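Local coordinates for crystal protein (Bacillus thuringiensis serovar dakota, PDB 2ZTB), which recognizes cancer cells in its proteolytically activated form and probably kills them by forming beta-barrel pores in their membranes, as aerolysin-type toxins do, at residues Ile4-Met9 against Cys61-Gly66; Leu16-Glu21 against Asp217-Thr222; Gly66-Val71 against Ser124-Lys129; Pro79-Ala84 against Ala176-Glu181; Ile189-Tyr194 against Asn213-Val218. All coordinates share one frame; numbering follows the deposited sequence.

Contact 1: residues Ile4-Met9 against Cys61-Gly66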
# COMPACT_ATOMS: atom_id res chain seq x y z
N ILE A 4 -14.44 -0.75 0.81
CA ILE A 4 -14.37 -2.01 1.54
C ILE A 4 -15.37 -2.00 2.70
O ILE A 4 -15.55 -0.98 3.37
CB ILE A 4 -12.90 -2.29 1.99
CG1 ILE A 4 -12.03 -2.63 0.76
CG2 ILE A 4 -12.82 -3.40 3.05
CD1 ILE A 4 -10.57 -2.20 0.89
N ARG A 5 -16.03 -3.13 2.91
CA ARG A 5 -17.00 -3.28 3.99
C ARG A 5 -17.03 -4.74 4.42
O ARG A 5 -17.53 -5.60 3.71
CB ARG A 5 -18.39 -2.81 3.54
CG ARG A 5 -19.48 -2.92 4.60
CD ARG A 5 -20.59 -1.94 4.27
NE ARG A 5 -21.74 -2.05 5.16
CZ ARG A 5 -21.91 -1.37 6.29
NH1 ARG A 5 -20.99 -0.51 6.71
NH2 ARG A 5 -23.01 -1.55 7.01
N GLU A 6 -16.49 -5.01 5.60
CA GLU A 6 -16.47 -6.38 6.09
C GLU A 6 -16.76 -6.44 7.58
O GLU A 6 -16.79 -5.41 8.25
CB GLU A 6 -15.16 -7.10 5.72
CG GLU A 6 -13.88 -6.34 6.01
CD GLU A 6 -12.63 -7.10 5.56
OE1 GLU A 6 -11.94 -7.68 6.44
OE2 GLU A 6 -12.34 -7.12 4.34
N TYR A 7 -16.99 -7.65 8.08
CA TYR A 7 -17.24 -7.88 9.48
C TYR A 7 -16.08 -7.43 10.35
O TYR A 7 -14.90 -7.54 9.96
CB TYR A 7 -17.54 -9.36 9.74
CG TYR A 7 -18.90 -9.84 9.25
CD1 TYR A 7 -20.01 -8.98 9.21
CD2 TYR A 7 -19.08 -11.16 8.86
CE1 TYR A 7 -21.26 -9.43 8.77
CE2 TYR A 7 -20.33 -11.62 8.42
CZ TYR A 7 -21.42 -10.75 8.38
OH TYR A 7 -22.65 -11.23 7.93
N LEU A 8 -16.42 -6.91 11.52
CA LEU A 8 -15.43 -6.64 12.55
C LEU A 8 -15.25 -7.95 13.31
O LEU A 8 -16.23 -8.69 13.55
CB LEU A 8 -15.91 -5.50 13.45
CG LEU A 8 -14.96 -5.04 14.57
CD1 LEU A 8 -13.74 -4.30 14.01
CD2 LEU A 8 -15.73 -4.17 15.60
N MET A 9 -14.01 -8.27 13.65
CA MET A 9 -13.71 -9.51 14.37
C MET A 9 -13.23 -9.19 15.80
O MET A 9 -12.76 -8.09 16.06
CB MET A 9 -12.64 -10.31 13.61
CG MET A 9 -12.96 -10.55 12.11
SD MET A 9 -14.35 -11.69 11.88
CE MET A 9 -13.63 -13.27 12.39
N CYS A 61 -21.93 -6.00 12.62
CA CYS A 61 -20.98 -4.92 12.86
C CYS A 61 -19.83 -5.00 11.85
O CYS A 61 -19.20 -6.05 11.68
CB CYS A 61 -20.46 -4.97 14.30
SG CYS A 61 -19.37 -3.64 14.76
N TYR A 62 -19.58 -3.87 11.19
CA TYR A 62 -18.69 -3.81 10.04
C TYR A 62 -17.61 -2.79 10.25
O TYR A 62 -17.82 -1.76 10.88
CB TYR A 62 -19.46 -3.44 8.77
CG TYR A 62 -20.67 -4.30 8.48
CD1 TYR A 62 -21.94 -3.92 8.93
CD2 TYR A 62 -20.55 -5.48 7.75
CE1 TYR A 62 -23.07 -4.70 8.66
CE2 TYR A 62 -21.68 -6.26 7.47
CZ TYR A 62 -22.92 -5.87 7.93
OH TYR A 62 -24.04 -6.64 7.64
N LYS A 63 -16.43 -3.10 9.72
CA LYS A 63 -15.36 -2.14 9.49
C LYS A 63 -15.36 -1.78 7.99
O LYS A 63 -15.71 -2.61 7.14
CB LYS A 63 -14.01 -2.72 9.93
CG LYS A 63 -13.68 -4.12 9.39
CD LYS A 63 -12.22 -4.45 9.71
CE LYS A 63 -11.75 -5.71 9.01
NZ LYS A 63 -12.28 -7.00 9.53
N ASN A 64 -15.02 -0.53 7.70
CA ASN A 64 -15.13 0.04 6.37
C ASN A 64 -13.88 0.85 6.07
O ASN A 64 -13.33 1.49 6.95
CB ASN A 64 -16.32 1.01 6.28
CG ASN A 64 -17.64 0.41 6.77
OD1 ASN A 64 -17.93 0.41 7.97
ND2 ASN A 64 -18.43 -0.08 5.84
N VAL A 65 -13.47 0.84 4.80
CA VAL A 65 -12.46 1.75 4.30
C VAL A 65 -13.20 2.78 3.45
O VAL A 65 -14.04 2.42 2.63
CB VAL A 65 -11.36 1.01 3.47
CG1 VAL A 65 -10.27 1.98 3.00
CG2 VAL A 65 -10.74 -0.13 4.28
N GLY A 66 -12.93 4.05 3.69
CA GLY A 66 -13.56 5.11 2.90
C GLY A 66 -12.76 5.38 1.64
O GLY A 66 -11.91 4.57 1.23

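Contact 2: residues Leu16-Glu21 against Asp217-Thr222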
# COMPACT_ATOMS: atom_id res chain seq x y z
N LEU A 16 -9.52 -0.86 17.65
CA LEU A 16 -10.40 0.19 18.17
C LEU A 16 -10.05 0.50 19.64
O LEU A 16 -10.90 0.94 20.45
CB LEU A 16 -11.86 -0.25 18.06
CG LEU A 16 -12.61 -0.34 16.70
CD1 LEU A 16 -12.22 0.77 15.73
CD2 LEU A 16 -12.46 -1.69 16.06
N SER A 17 -8.79 0.27 20.00
CA SER A 17 -8.29 0.55 21.34
C SER A 17 -9.09 -0.15 22.43
O SER A 17 -9.10 0.29 23.59
CB SER A 17 -8.24 2.05 21.58
OG SER A 17 -7.38 2.67 20.65
N SER A 18 -9.76 -1.25 22.05
CA SER A 18 -10.62 -1.97 22.97
C SER A 18 -10.28 -3.45 23.09
O SER A 18 -9.28 -3.93 22.53
CB SER A 18 -12.09 -1.77 22.58
OG SER A 18 -12.32 -0.42 22.23
N SER A 19 -11.11 -4.15 23.87
CA SER A 19 -10.89 -5.54 24.20
C SER A 19 -12.25 -6.18 24.47
O SER A 19 -13.23 -5.47 24.66
CB SER A 19 -9.94 -5.67 25.41
OG SER A 19 -10.44 -5.02 26.58
N PRO A 20 -12.34 -7.52 24.42
CA PRO A 20 -13.59 -8.12 24.86
C PRO A 20 -13.94 -7.75 26.31
O PRO A 20 -15.13 -7.61 26.65
CB PRO A 20 -13.33 -9.62 24.73
CG PRO A 20 -12.27 -9.70 23.64
CD PRO A 20 -11.38 -8.54 23.92
N GLU A 21 -12.92 -7.60 27.14
CA GLU A 21 -13.14 -7.29 28.56
C GLU A 21 -13.68 -5.89 28.73
O GLU A 21 -14.49 -5.64 29.60
CB GLU A 21 -11.84 -7.44 29.36
CG GLU A 21 -11.34 -8.89 29.55
CD GLU A 21 -10.68 -9.51 28.30
OE1 GLU A 21 -10.20 -8.77 27.40
OE2 GLU A 21 -10.63 -10.76 28.23
N ASP A 217 -21.31 2.62 21.79
CA ASP A 217 -21.63 2.48 23.21
C ASP A 217 -20.68 1.57 24.00
O ASP A 217 -20.62 1.68 25.22
CB ASP A 217 -23.05 1.93 23.40
CG ASP A 217 -24.13 2.91 22.99
OD1 ASP A 217 -23.81 4.07 22.63
OD2 ASP A 217 -25.31 2.51 23.03
N VAL A 218 -19.97 0.66 23.33
CA VAL A 218 -19.17 -0.34 24.05
C VAL A 218 -17.67 -0.37 23.67
O VAL A 218 -16.86 -1.03 24.34
CB VAL A 218 -19.82 -1.76 23.94
CG1 VAL A 218 -21.22 -1.77 24.64
CG2 VAL A 218 -19.93 -2.23 22.45
N LEU A 219 -17.30 0.38 22.63
CA LEU A 219 -15.92 0.47 22.18
C LEU A 219 -15.37 1.84 22.52
O LEU A 219 -16.12 2.82 22.58
CB LEU A 219 -15.81 0.22 20.64
CG LEU A 219 -16.11 -1.17 20.04
CD1 LEU A 219 -16.14 -1.15 18.53
CD2 LEU A 219 -15.12 -2.24 20.49
N ASN A 220 -14.05 1.93 22.71
CA ASN A 220 -13.39 3.18 23.07
C ASN A 220 -13.27 4.13 21.91
O ASN A 220 -13.09 5.33 22.10
CB ASN A 220 -12.01 2.91 23.68
CG ASN A 220 -12.10 2.24 25.03
OD1 ASN A 220 -13.01 2.53 25.83
ND2 ASN A 220 -11.15 1.36 25.31
N THR A 221 -13.35 3.57 20.70
CA THR A 221 -13.36 4.36 19.48
C THR A 221 -14.06 3.54 18.42
O THR A 221 -14.20 2.33 18.58
CB THR A 221 -11.92 4.75 18.96
OG1 THR A 221 -12.07 5.69 17.88
CG2 THR A 221 -11.17 3.56 18.41
N THR A 222 -14.48 4.18 17.34
CA THR A 222 -15.09 3.46 16.23
C THR A 222 -14.47 3.86 14.90
O THR A 222 -15.03 3.60 13.84
CB THR A 222 -16.62 3.68 16.17
OG1 THR A 222 -16.89 5.08 16.15
CG2 THR A 222 -17.33 3.01 17.36

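Contact 3: residues Gly66-Val71 against Ser124-Lys129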
# COMPACT_ATOMS: atom_id res chain seq x y z
N GLY A 66 -12.93 4.05 3.69
CA GLY A 66 -13.56 5.11 2.90
C GLY A 66 -12.76 5.38 1.64
O GLY A 66 -11.91 4.57 1.23
N THR A 67 -13.00 6.53 1.04
CA THR A 67 -12.36 6.92 -0.20
C THR A 67 -10.91 7.26 0.09
O THR A 67 -10.61 8.01 1.02
CB THR A 67 -13.09 8.12 -0.83
OG1 THR A 67 -14.50 7.86 -0.83
CG2 THR A 67 -12.62 8.36 -2.26
N VAL A 68 -10.02 6.67 -0.72
CA VAL A 68 -8.59 6.89 -0.68
C VAL A 68 -8.27 8.28 -1.22
O VAL A 68 -8.67 8.62 -2.33
CB VAL A 68 -7.84 5.81 -1.52
CG1 VAL A 68 -6.31 6.04 -1.49
CG2 VAL A 68 -8.18 4.40 -1.02
N GLN A 69 -7.56 9.09 -0.44
CA GLN A 69 -7.08 10.39 -0.92
C GLN A 69 -5.58 10.31 -1.12
O GLN A 69 -4.86 9.80 -0.26
CB GLN A 69 -7.42 11.53 0.04
CG GLN A 69 -8.87 11.53 0.57
CD GLN A 69 -9.91 12.05 -0.43
OE1 GLN A 69 -11.11 11.90 -0.20
NE2 GLN A 69 -9.45 12.65 -1.52
N TYR A 70 -5.11 10.82 -2.25
CA TYR A 70 -3.70 10.79 -2.61
C TYR A 70 -3.07 12.17 -2.46
O TYR A 70 -3.71 13.19 -2.71
CB TYR A 70 -3.52 10.33 -4.06
CG TYR A 70 -4.03 8.93 -4.35
CD1 TYR A 70 -5.39 8.69 -4.59
CD2 TYR A 70 -3.15 7.86 -4.41
CE1 TYR A 70 -5.85 7.41 -4.87
CE2 TYR A 70 -3.60 6.58 -4.68
CZ TYR A 70 -4.94 6.36 -4.91
OH TYR A 70 -5.38 5.09 -5.19
N VAL A 71 -1.81 12.19 -2.04
CA VAL A 71 -1.04 13.42 -1.94
C VAL A 71 0.32 13.16 -2.56
O VAL A 71 1.04 12.27 -2.11
CB VAL A 71 -0.86 13.90 -0.47
CG1 VAL A 71 -0.13 15.24 -0.42
CG2 VAL A 71 -2.20 14.01 0.24
N SER A 124 -10.26 -7.97 2.22
CA SER A 124 -10.49 -7.53 0.85
C SER A 124 -9.38 -6.64 0.30
O SER A 124 -8.87 -5.77 0.99
CB SER A 124 -11.87 -6.88 0.66
OG SER A 124 -12.41 -6.37 1.85
N LYS A 125 -9.01 -6.90 -0.95
CA LYS A 125 -7.93 -6.17 -1.59
C LYS A 125 -8.31 -4.70 -1.73
O LYS A 125 -9.47 -4.36 -1.92
CB LYS A 125 -7.62 -6.77 -2.95
CG LYS A 125 -7.28 -8.26 -2.92
CD LYS A 125 -5.84 -8.53 -2.48
CE LYS A 125 -5.56 -10.02 -2.56
NZ LYS A 125 -4.11 -10.33 -2.66
N LEU A 126 -7.31 -3.83 -1.60
CA LEU A 126 -7.50 -2.41 -1.79
C LEU A 126 -7.01 -2.00 -3.18
O LEU A 126 -5.90 -2.35 -3.59
CB LEU A 126 -6.75 -1.65 -0.70
CG LEU A 126 -6.73 -0.12 -0.76
CD1 LEU A 126 -8.07 0.44 -0.35
CD2 LEU A 126 -5.61 0.44 0.12
N SER A 127 -7.85 -1.27 -3.91
CA SER A 127 -7.48 -0.76 -5.22
C SER A 127 -6.75 0.57 -5.11
O SER A 127 -7.27 1.54 -4.52
CB SER A 127 -8.70 -0.64 -6.13
OG SER A 127 -9.28 -1.91 -6.35
N ILE A 128 -5.53 0.59 -5.64
CA ILE A 128 -4.68 1.77 -5.67
C ILE A 128 -4.34 2.08 -7.14
O ILE A 128 -3.83 1.23 -7.88
CB ILE A 128 -3.39 1.60 -4.78
CG1 ILE A 128 -3.75 1.48 -3.29
CG2 ILE A 128 -2.39 2.73 -5.00
CD1 ILE A 128 -4.52 2.70 -2.70
N LYS A 129 -4.67 3.31 -7.55
CA LYS A 129 -4.38 3.79 -8.89
C LYS A 129 -3.80 5.19 -8.83
O LYS A 129 -4.38 6.08 -8.20
CB LYS A 129 -5.64 3.77 -9.74
CG LYS A 129 -6.09 2.38 -10.17
CD LYS A 129 -7.55 2.35 -10.62
CE LYS A 129 -7.75 1.37 -11.78
NZ LYS A 129 -6.79 1.64 -12.90
O HOH W 1 -7.99 4.69 -5.23

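Contact 4: residues Pro79-Ala84 against Ala176-Glu181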
# COMPACT_ATOMS: atom_id res chain seq x y z
N PRO A 79 20.30 12.56 -11.49
CA PRO A 79 20.57 13.30 -12.73
C PRO A 79 21.51 12.66 -13.74
O PRO A 79 21.62 13.18 -14.86
CB PRO A 79 21.18 14.61 -12.22
CG PRO A 79 21.84 14.24 -10.96
CD PRO A 79 20.98 13.19 -10.34
N ASN A 80 22.20 11.59 -13.36
CA ASN A 80 23.14 10.92 -14.29
C ASN A 80 23.34 9.47 -13.89
O ASN A 80 23.66 9.18 -12.73
CB ASN A 80 24.50 11.61 -14.34
CG ASN A 80 24.71 12.43 -15.60
OD1 ASN A 80 24.81 11.88 -16.71
ND2 ASN A 80 24.82 13.76 -15.44
N VAL A 81 23.14 8.58 -14.84
CA VAL A 81 23.28 7.15 -14.63
C VAL A 81 23.74 6.59 -15.97
O VAL A 81 23.12 6.86 -16.99
CB VAL A 81 21.95 6.52 -14.19
CG1 VAL A 81 21.91 5.03 -14.43
CG2 VAL A 81 21.71 6.79 -12.73
N ILE A 82 24.85 5.85 -15.97
CA ILE A 82 25.35 5.17 -17.16
C ILE A 82 24.61 3.86 -17.33
O ILE A 82 24.69 2.97 -16.47
CB ILE A 82 26.88 4.88 -17.09
CG1 ILE A 82 27.68 6.07 -16.51
CG2 ILE A 82 27.42 4.46 -18.45
CD1 ILE A 82 27.57 7.35 -17.27
N LEU A 83 23.89 3.75 -18.44
CA LEU A 83 23.16 2.52 -18.76
C LEU A 83 23.96 1.60 -19.67
O LEU A 83 23.74 0.39 -19.69
CB LEU A 83 21.80 2.83 -19.41
CG LEU A 83 20.71 3.55 -18.61
CD1 LEU A 83 19.38 3.43 -19.35
CD2 LEU A 83 20.59 3.02 -17.17
N ALA A 84 24.88 2.18 -20.43
CA ALA A 84 25.72 1.41 -21.33
C ALA A 84 26.99 2.19 -21.57
O ALA A 84 26.98 3.42 -21.51
CB ALA A 84 25.01 1.14 -22.65
N ALA A 176 21.05 8.16 -18.63
CA ALA A 176 19.68 8.50 -18.34
C ALA A 176 19.55 9.21 -16.99
O ALA A 176 20.49 9.26 -16.20
CB ALA A 176 18.80 7.25 -18.39
N LYS A 177 18.38 9.81 -16.77
CA LYS A 177 18.00 10.25 -15.44
C LYS A 177 17.07 9.18 -14.85
O LYS A 177 16.38 8.46 -15.59
CB LYS A 177 17.30 11.61 -15.47
CG LYS A 177 18.16 12.77 -15.97
CD LYS A 177 17.39 14.07 -15.89
CE LYS A 177 18.22 15.26 -16.37
NZ LYS A 177 18.33 15.36 -17.86
N ILE A 178 17.06 9.08 -13.53
CA ILE A 178 16.12 8.22 -12.84
C ILE A 178 15.17 9.11 -12.04
O ILE A 178 15.60 10.01 -11.33
CB ILE A 178 16.83 7.20 -11.93
CG1 ILE A 178 17.74 6.28 -12.76
CG2 ILE A 178 15.81 6.38 -11.14
CD1 ILE A 178 18.61 5.34 -11.88
N ALA A 179 13.87 8.85 -12.20
CA ALA A 179 12.84 9.51 -11.42
C ALA A 179 12.27 8.55 -10.39
O ALA A 179 11.79 7.46 -10.75
CB ALA A 179 11.72 10.03 -12.32
N LYS A 180 12.36 8.93 -9.11
CA LYS A 180 11.59 8.27 -8.08
C LYS A 180 10.37 9.15 -7.82
O LYS A 180 10.46 10.24 -7.24
CB LYS A 180 12.40 8.06 -6.79
CG LYS A 180 11.55 7.49 -5.64
CD LYS A 180 11.98 8.02 -4.25
CE LYS A 180 10.79 8.01 -3.29
NZ LYS A 180 11.18 8.06 -1.83
N GLU A 181 9.23 8.68 -8.31
CA GLU A 181 7.98 9.39 -8.13
C GLU A 181 7.15 8.68 -7.08
O GLU A 181 7.17 7.44 -6.99
CB GLU A 181 7.21 9.48 -9.44
CG GLU A 181 7.91 10.29 -10.53
CD GLU A 181 7.15 10.23 -11.82
OE1 GLU A 181 7.11 9.14 -12.42
OE2 GLU A 181 6.57 11.26 -12.24

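Contact 5: residues Ile189-Tyr194 against Asn213-Val218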
# COMPACT_ATOMS: atom_id res chain seq x y z
N ILE A 189 -10.94 4.70 8.25
CA ILE A 189 -11.59 3.45 8.62
C ILE A 189 -12.74 3.79 9.57
O ILE A 189 -12.55 4.56 10.52
CB ILE A 189 -10.63 2.49 9.37
CG1 ILE A 189 -9.29 2.27 8.61
CG2 ILE A 189 -11.36 1.19 9.77
CD1 ILE A 189 -9.38 1.34 7.46
N THR A 190 -13.91 3.21 9.34
CA THR A 190 -15.06 3.45 10.21
C THR A 190 -15.77 2.16 10.60
O THR A 190 -15.89 1.24 9.79
CB THR A 190 -16.10 4.41 9.59
OG1 THR A 190 -16.64 3.81 8.41
CG2 THR A 190 -15.48 5.77 9.25
N VAL A 191 -16.21 2.10 11.85
CA VAL A 191 -16.98 0.96 12.33
C VAL A 191 -18.44 1.37 12.61
O VAL A 191 -18.70 2.41 13.21
CB VAL A 191 -16.29 0.29 13.57
CG1 VAL A 191 -17.27 -0.61 14.32
CG2 VAL A 191 -15.07 -0.51 13.13
N ASP A 192 -19.38 0.57 12.12
CA ASP A 192 -20.80 0.78 12.38
C ASP A 192 -21.49 -0.55 12.61
O ASP A 192 -21.07 -1.57 12.04
CB ASP A 192 -21.47 1.56 11.23
CG ASP A 192 -21.39 0.83 9.90
OD1 ASP A 192 -22.35 0.08 9.60
OD2 ASP A 192 -20.38 1.00 9.17
N GLY A 193 -22.53 -0.55 13.44
CA GLY A 193 -23.26 -1.77 13.77
C GLY A 193 -23.29 -2.06 15.25
O GLY A 193 -23.15 -1.15 16.06
N TYR A 194 -23.44 -3.34 15.62
CA TYR A 194 -23.83 -3.69 16.99
C TYR A 194 -23.00 -4.80 17.62
O TYR A 194 -22.41 -5.63 16.91
CB TYR A 194 -25.32 -4.08 17.04
CG TYR A 194 -26.25 -3.03 16.47
CD1 TYR A 194 -26.46 -2.94 15.08
CD2 TYR A 194 -26.91 -2.12 17.29
CE1 TYR A 194 -27.28 -1.98 14.53
CE2 TYR A 194 -27.77 -1.14 16.75
CZ TYR A 194 -27.93 -1.08 15.36
OH TYR A 194 -28.76 -0.14 14.79
N ASN A 213 -26.29 -3.16 21.56
CA ASN A 213 -25.94 -1.76 21.64
C ASN A 213 -25.04 -1.42 20.49
O ASN A 213 -24.21 -2.25 20.10
CB ASN A 213 -25.24 -1.44 22.97
CG ASN A 213 -26.21 -1.23 24.09
OD1 ASN A 213 -26.63 -0.12 24.37
ND2 ASN A 213 -26.60 -2.32 24.73
N PRO A 214 -25.20 -0.22 19.91
CA PRO A 214 -24.28 0.17 18.83
C PRO A 214 -22.85 0.11 19.32
O PRO A 214 -22.58 0.35 20.50
CB PRO A 214 -24.69 1.61 18.50
CG PRO A 214 -25.57 2.04 19.60
CD PRO A 214 -26.20 0.82 20.19
N ALA A 215 -21.94 -0.22 18.40
CA ALA A 215 -20.50 -0.27 18.67
C ALA A 215 -19.96 0.93 19.46
O ALA A 215 -19.10 0.77 20.31
CB ALA A 215 -19.74 -0.43 17.32
N ARG A 216 -20.47 2.13 19.18
CA ARG A 216 -20.01 3.37 19.85
C ARG A 216 -20.30 3.38 21.36
O ARG A 216 -19.61 4.08 22.11
CB ARG A 216 -20.62 4.61 19.16
CG ARG A 216 -21.90 5.13 19.78
CD ARG A 216 -22.47 6.34 19.05
NE ARG A 216 -23.21 5.92 17.86
CZ ARG A 216 -24.51 5.68 17.83
NH1 ARG A 216 -25.08 5.29 16.70
NH2 ARG A 216 -25.24 5.82 18.92
N ASP A 217 -21.31 2.62 21.79
CA ASP A 217 -21.63 2.48 23.21
C ASP A 217 -20.68 1.57 24.00
O ASP A 217 -20.62 1.68 25.22
CB ASP A 217 -23.05 1.93 23.40
CG ASP A 217 -24.13 2.91 22.99
OD1 ASP A 217 -23.81 4.07 22.63
OD2 ASP A 217 -25.31 2.51 23.03
N VAL A 218 -19.97 0.66 23.33
CA VAL A 218 -19.17 -0.34 24.05
C VAL A 218 -17.67 -0.37 23.67
O VAL A 218 -16.86 -1.03 24.34
CB VAL A 218 -19.82 -1.76 23.94
CG1 VAL A 218 -21.22 -1.77 24.64
CG2 VAL A 218 -19.93 -2.23 22.45

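Contact 1: residues Ile4-Met9 against Cys61-Gly66
Three oxygens grip K63 NZ, the best-held polar atom: Y7 O and E6 OE1 of strand 4-7, and OE2 of E12 from outside. Its strongest bond here runs to the carbonyl of Y7, NZ to O 2.7 Å and nearly along the C=O axis. The salt bridge to E6 is longer, OE1 to K63 NZ 3.2 Å, and weak as a hydrogen bond. Both chains leave the backbone with CG in the crowded position between N and carbonyl carbon (chi1 50° in K63, 48° in E6). The lysine bends at its last torsion, so its ammonium comes over the neighbouring strand. E6 has further partners, T123 N on OE1 and S124 OG on OE2, which help to fix its carboxylate. F122 adds a cation-pi contact to the buried lysine charge, which the two carboxylates would help to balance.

The backbones pair antiparallel. E6 N reaches K63 O at 3.0 Å, and K63 N returns to E6 O at 2.8 Å. L8 N closes on C61 O. Elsewhere on the ladder the extended R5 (CG anti to the backbone N) lays its guanidinium flat but off-centre on the Y62 ring, centres 4.2 Å apart, while D192 takes its NH1. The Y7 ring lies alongside Y62 but slid off it, CE1 to CE2 3.5 Å.

Strand 61-90 thus runs between strand 4-7 and strand 168-199: Y62 bonds to D192 by backbone, C61 and V65 pack on V191 and I189, and the F122 loop lies against I4 and E6.

Contact 2: residues Leu16-Glu21 against Asp217-Thr222
N220 reaches across from loop to loop, and its side chain meets the other segment from CB to ND2. CB lies 3.6 Å from S18 OG. CG, anti to the carbonyl carbon (chi1 -68°), lies near both S17 O and S18 OG, 3.9 Å from each, and carries the amide on toward the backbone of S17. At the tip ND2 donates to S17 O at 2.9 Å, an almost straight bond with an N-H...O angle of 163°. The acceptor lies nearly in the amide plane, whereas the donor stands well above the plane of the S17 carbonyl.

The main chain of the same residue makes the second bond: N220 N points at S18 OG, 3.0 Å away and nearly linear. This hydroxyl passes its own proton back to L16 O at 2.7 Å, so S18 OG accepts one bond and gives another, which fixes its rotation and ties the turn to the loop. Next to these bonds L219 CD2 touches S18 CB at 3.7 Å and L219 CD1 approaches L16 CG at 4.1 Å, while the T221 methyl CG2 lies against the L16 carbonyl oxygen.

The two loops meet where helix 20-31 begins, with S19 as its N-cap, the side chain capping a backbone N of the first turn, and where helix 215-218 ends. L219 packs on V23 of the former helix and on F195 of strand 168-199. R26 binds D217 O, and L16 rests on L8, F120 and V191.

Contact 3: residues Gly66-Val71 against Ser124-Lys129
V68 is the first residue of 66-71 to meet the other segment, and it uses both of its methyls. CG2, beside the backbone N, comes tip to tip with L126 CD1 at 4.0 Å. CG1, anti to the backbone N, crosses the end of I128 at about a right angle, 4.0 Å from its CD1, and also lies over one face of the Y70 ring, toward its rim.

Two residues on, Y70 points the same way, with CG anti to the carbonyl carbon (chi1 -62°). Its ring runs across to 124-129, meeting I128 CG2 at its edge, CE2 to CG2 4.0 Å. The hydroxyl accepts the backbone N-H of K129, N to OH 3.0 Å with an angle of 157° at the hydrogen. A water in the ring plane lies 2.6 Å from Y70 OH and donates a weak bond to S127 O.

The neighbouring I128 pairs by backbone with F140, so strand 126-132 faces its hairpin mate 136-142 on one side and offers the K129 N-H to Y70 on the other. V68 and I128 both also touch F185 of strand 168-199.

Strands 69-71 and 126-129 cross at 38° with axes 9.6 Å apart, and no backbone-to-backbone bond joins them. Between these two segments the link is methyl packing, one tyrosine hydroxyl and a weak water bridge, consistent with a hairpin that may move away on pore formation, as is proposed for aerolysin relatives.

Contact 4: residues Pro79-Ala84 against Ala176-Glu181
An antiparallel junction of the long strands 61-90 and 168-199, beside a classic beta bulge in which L83 and A84 both face L174, brings 79-84 against 176-181. The segments splay at 116° between their directions, with axes 4.8 Å apart at closest, so the touching part is short. One backbone bond is firm: A176 N donates to V81 O at 2.9 Å, lying in the carbonyl plane with 154° at the hydrogen.

V81 carries the apolar contact. Its CG2, anti to the carbonyl carbon, meets I178 CD1 at 3.5 Å, the two side chains crossing at about a right angle; I178 extends its CD1 toward V81 with chi2 at 173°. On the bulge side L83 CD1 touches A176 CB at 4.0 Å. At the other end the methylene CG of K177 passes 3.7 Å from P79 O, before the chain bends to put its ammonium in a salt bridge with D237 of strand 223-247; a bound lutetium ion lies about 7 Å from the K177 side chain.

F238 of strand 223-247 packs on A176.

Small and branched apolar groups therefore meet beside a single secure N-H...O bond. Neighbouring backbone pairs such as I178 with N78 and L83 with L174 continue the strand pairing, and F106 of strand 96-116 touches both L83 and I178. The wide angle is consistent with a strong local twist or bend beside the bulge.

Contact 5: residues Ile189-Tyr194 against Asn213-Val218
The tight part is the turn of strand 189-192 at G193. G193 O accepts A215 N at 2.8 Å, a straight bond (164° at the hydrogen) lying in the carbonyl plane. The same oxygen receives the CA-H of P214, CA to O 3.3 Å, so one carbonyl serves both the end of strand 210-214 and the start of the short helix. A215 CB lies beside it and packs on V191 CG1 at 3.9 Å, and F195 also touches A215. G193 has a backbone conformation (phi 122°, psi -155°) in which a side-chain CB would be jammed against the carbonyl of D192; there the chain turns a corner.

The loose side is Y194. Its ring lies obliquely by the N213-P214 link, CD2 being 3.7 Å from P214 N and 4.2 Å from P214 CD, and Y59 meets it edge-to-face. Y194 is partly exposed, and a bound glycerol, probably from the crystallisation liquor, lies about 6 Å from its side chain. D192, whose carboxylate is in a salt bridge with R5, turns from this contact.

Chemically, a single strong N-H...O bond plus methyl packing ties the strand corner to the helix start, while the Y194 ring adds loose van der Waals contact with the N213-P214 link and the proline ring.

Contacts 1, 2 and 5 form one continuous block at one end of the elongated chain. Contact 5 lies about 9 Å from contact 2 and about 11 Å from contact 1, centre to centre. T222 O probably bonds V191 N at 2.8 Å between contacts 2 and 5, and L8 CD1 meets L16 CD2 at 3.6 Å between contacts 1 and 2. Contact 3 shares G66 with contact 1, and I4 CD1 packs on L126 CD1 at 3.8 Å, coupling the hairpin region to the N-terminal strand. Contact 4 stands apart, about 43 Å from contact 1 and about 51 Å from contact 5 between centres, joined to them through strands 61-90 and 168-199.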